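Local coordinates for zinc finger (CCCH type) motif-containing protein (Toxoplasma gondii, PDB 7NH2), which recognises N6-methyladenosine through its YTH domain and so probably acts as an m6A reader of messenger RNA, at the ~{N},9-dimethylpurin-6-amine site. Numbering follows the deposited sequence.

The ~{N},9-dimethylpurin-6-amine site. Residues 22, 26, 36-39, 87, 90, 94, 131. With OYK (~{N},9-dimethylpurin-6-amine), chain B.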
loop_
_atom_site.group_PDB
_atom_site.type_symbol
_atom_site.label_atom_id
_atom_site.label_comp_id
_atom_site.label_asym_id
_atom_site.label_seq_id
_atom_site.Cartn_x
_atom_site.Cartn_y
_atom_site.Cartn_z
ATOM N N ASN A 22 7.297 -7.650 -2.449
ATOM C CA ASN A 22 8.447 -8.538 -2.332
ATOM C C ASN A 22 9.503 -8.299 -3.399
ATOM O O ASN A 22 10.649 -8.718 -3.218
ATOM C CB ASN A 22 8.019 -10.000 -2.453
ATOM C CG ASN A 22 6.891 -10.372 -1.523
ATOM O OD1 ASN A 22 7.071 -10.467 -0.311
ATOM N ND2 ASN A 22 5.714 -10.603 -2.094
ATOM N N ASN A 26 7.407 -4.968 -8.775
ATOM C CA ASN A 26 5.984 -4.802 -8.466
ATOM C C ASN A 26 5.648 -3.324 -8.337
ATOM O O ASN A 26 4.638 -2.843 -8.866
ATOM C CB ASN A 26 5.644 -5.479 -7.131
ATOM C CG ASN A 26 5.815 -6.973 -7.155
ATOM O OD1 ASN A 26 5.851 -7.595 -8.215
ATOM N ND2 ASN A 26 5.890 -7.565 -5.969
ATOM N N TRP A 36 -2.654 -2.559 -8.689
ATOM C CA TRP A 36 -2.112 -3.407 -7.635
ATOM C C TRP A 36 -2.920 -4.696 -7.578
ATOM O O TRP A 36 -4.009 -4.798 -8.152
ATOM C CB TRP A 36 -2.098 -2.692 -6.264
ATOM C CG TRP A 36 -1.229 -3.411 -5.253
ATOM C CD1 TRP A 36 -1.637 -4.027 -4.110
ATOM C CD2 TRP A 36 0.185 -3.610 -5.338
ATOM N NE1 TRP A 36 -0.554 -4.598 -3.465
ATOM C CE2 TRP A 36 0.575 -4.347 -4.199
ATOM C CE3 TRP A 36 1.164 -3.213 -6.257
ATOM C CZ2 TRP A 36 1.898 -4.710 -3.966
ATOM C CZ3 TRP A 36 2.480 -3.579 -6.027
ATOM C CH2 TRP A 36 2.830 -4.315 -4.889
ATOM N N ALA A 37 -2.362 -5.696 -6.901
ATOM C CA ALA A 37 -3.110 -6.878 -6.491
ATOM C C ALA A 37 -2.494 -7.378 -5.196
ATOM O O ALA A 37 -1.329 -7.109 -4.906
ATOM C CB ALA A 37 -3.101 -7.985 -7.555
ATOM N N THR A 38 -3.292 -8.095 -4.404
ATOM C CA THR A 38 -2.829 -8.608 -3.122
ATOM C C THR A 38 -3.342 -10.037 -2.956
ATOM O O THR A 38 -4.015 -10.581 -3.839
ATOM C CB THR A 38 -3.221 -7.644 -1.988
ATOM O OG1 THR A 38 -2.641 -8.084 -0.757
ATOM C CG2 THR A 38 -4.739 -7.537 -1.845
ATOM N N SER A 39 -2.994 -10.661 -1.829
ATOM C CA SER A 39 -3.457 -12.010 -1.534
ATOM C C SER A 39 -4.981 -12.052 -1.524
ATOM O O SER A 39 -5.658 -11.033 -1.380
ATOM C CB SER A 39 -2.955 -12.451 -0.161
ATOM O OG SER A 39 -3.666 -11.735 0.841
ATOM N N TRP A 87 1.477 -9.300 -13.507
ATOM C CA TRP A 87 2.545 -9.622 -12.565
ATOM C C TRP A 87 3.282 -10.900 -12.923
ATOM O O TRP A 87 4.263 -11.237 -12.251
ATOM C CB TRP A 87 1.975 -9.795 -11.155
ATOM C CG TRP A 87 1.022 -8.726 -10.788
ATOM C CD1 TRP A 87 -0.330 -8.842 -10.704
ATOM C CD2 TRP A 87 1.332 -7.367 -10.486
ATOM N NE1 TRP A 87 -0.888 -7.642 -10.372
ATOM C CE2 TRP A 87 0.112 -6.715 -10.225
ATOM C CE3 TRP A 87 2.520 -6.639 -10.402
ATOM C CZ2 TRP A 87 0.045 -5.371 -9.891
ATOM C CZ3 TRP A 87 2.447 -5.301 -10.068
ATOM C CH2 TRP A 87 1.221 -4.684 -9.818
ATOM N N VAL A 90 2.781 -15.259 -10.638
ATOM C CA VAL A 90 2.285 -14.993 -9.294
ATOM C C VAL A 90 0.824 -14.545 -9.285
ATOM O O VAL A 90 0.144 -14.699 -8.267
ATOM C CB VAL A 90 3.219 -14.008 -8.559
ATOM C CG1 VAL A 90 3.011 -12.599 -9.073
ATOM C CG2 VAL A 90 2.986 -14.077 -7.050
ATOM N N LEU A 94 -2.831 -14.598 -6.368
ATOM C CA LEU A 94 -3.343 -13.323 -5.883
ATOM C C LEU A 94 -4.818 -13.186 -6.231
ATOM O O LEU A 94 -5.374 -13.971 -7.006
ATOM C CB LEU A 94 -2.546 -12.166 -6.496
ATOM C CG LEU A 94 -1.037 -12.230 -6.275
ATOM C CD1 LEU A 94 -0.306 -11.155 -7.077
ATOM C CD2 LEU A 94 -0.713 -12.110 -4.787
ATOM N N ASP A 131 1.895 -7.542 5.037
ATOM C CA ASP A 131 1.065 -7.041 3.950
ATOM C C ASP A 131 -0.405 -7.011 4.364
ATOM O O ASP A 131 -0.929 -7.999 4.899
ATOM C CB ASP A 131 1.247 -7.986 2.760
ATOM C CG ASP A 131 0.479 -7.549 1.542
ATOM O OD1 ASP A 131 0.651 -6.390 1.110
ATOM O OD2 ASP A 131 -0.280 -8.388 0.996
HETATM N N12 OYK B . 3.012 -11.386 -4.078
HETATM C C01 OYK B . 1.975 -12.115 -1.205
HETATM C C03 OYK B . 0.795 -9.992 -1.703
HETATM C C05 OYK B . 2.131 -10.726 -3.274
HETATM C C06 OYK B . 1.566 -9.551 -3.707
HETATM C C07 OYK B . 1.929 -9.081 -4.989
HETATM C C09 OYK B . 1.539 -7.395 -6.849
HETATM C C11 OYK B . 3.331 -10.916 -5.271
HETATM N N02 OYK B . 1.632 -10.970 -2.030
HETATM N N04 OYK B . 0.734 -9.118 -2.709
HETATM N N08 OYK B . 1.343 -7.861 -5.487
HETATM N N10 OYK B . 2.793 -9.783 -5.718
HETATM O O HOH W 1 -0.274 -6.572 -1.471
HETATM O O HOH W 2 4.278 -9.809 -8.215
#
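Two tryptophans and a leucine shape the aromatic cage of this YTH domain, which holds OYK, the 9-methyl form of the N6-methyladenine base, with most of its surface buried though at partial occupancy. Trp87 stands about 70° to the purine and faces its N6-methyl: OYK C09 lies over the middle of the indole, 3.6 Å from Trp87 CD2. Trp36, its CG anti to the backbone N, lies on the purine side opposite Leu94, inclined about 40° to the base. Its face meets the methylamino group, with N08 above the rim on the CZ2 side and C09 in CH-pi contact with the six-membered ring. Leu94 covers the purine itself, its CD2 methyl lying over both fused rings and 3.5 Å from OYK C05, with CD1 nearer N10 and C07. On the same face as Leu94, Val90 CG2 lies above the rim of the six-membered ring, 3.6 Å from OYK C11.

OYK N08 donates to the backbone carbonyl O of Ala37 at 2.8 Å; the bond is bent (127° at H), the donor standing above the carbonyl plane and off the lone pairs. Waters read the ring nitrogens. One, its O 3.0 Å from OYK N04, lies in the plane of the Trp36 indole at its NE1 edge and also joins Thr38 OG1 and Asp131 OD1; another links N10 to Asn26 OD1. The N-H bonded to Ala37 O, with the methyl in the corner of two steeply set indoles, would suit a monomethylated amine and probably underlies recognition of m6A, presumably in RNA.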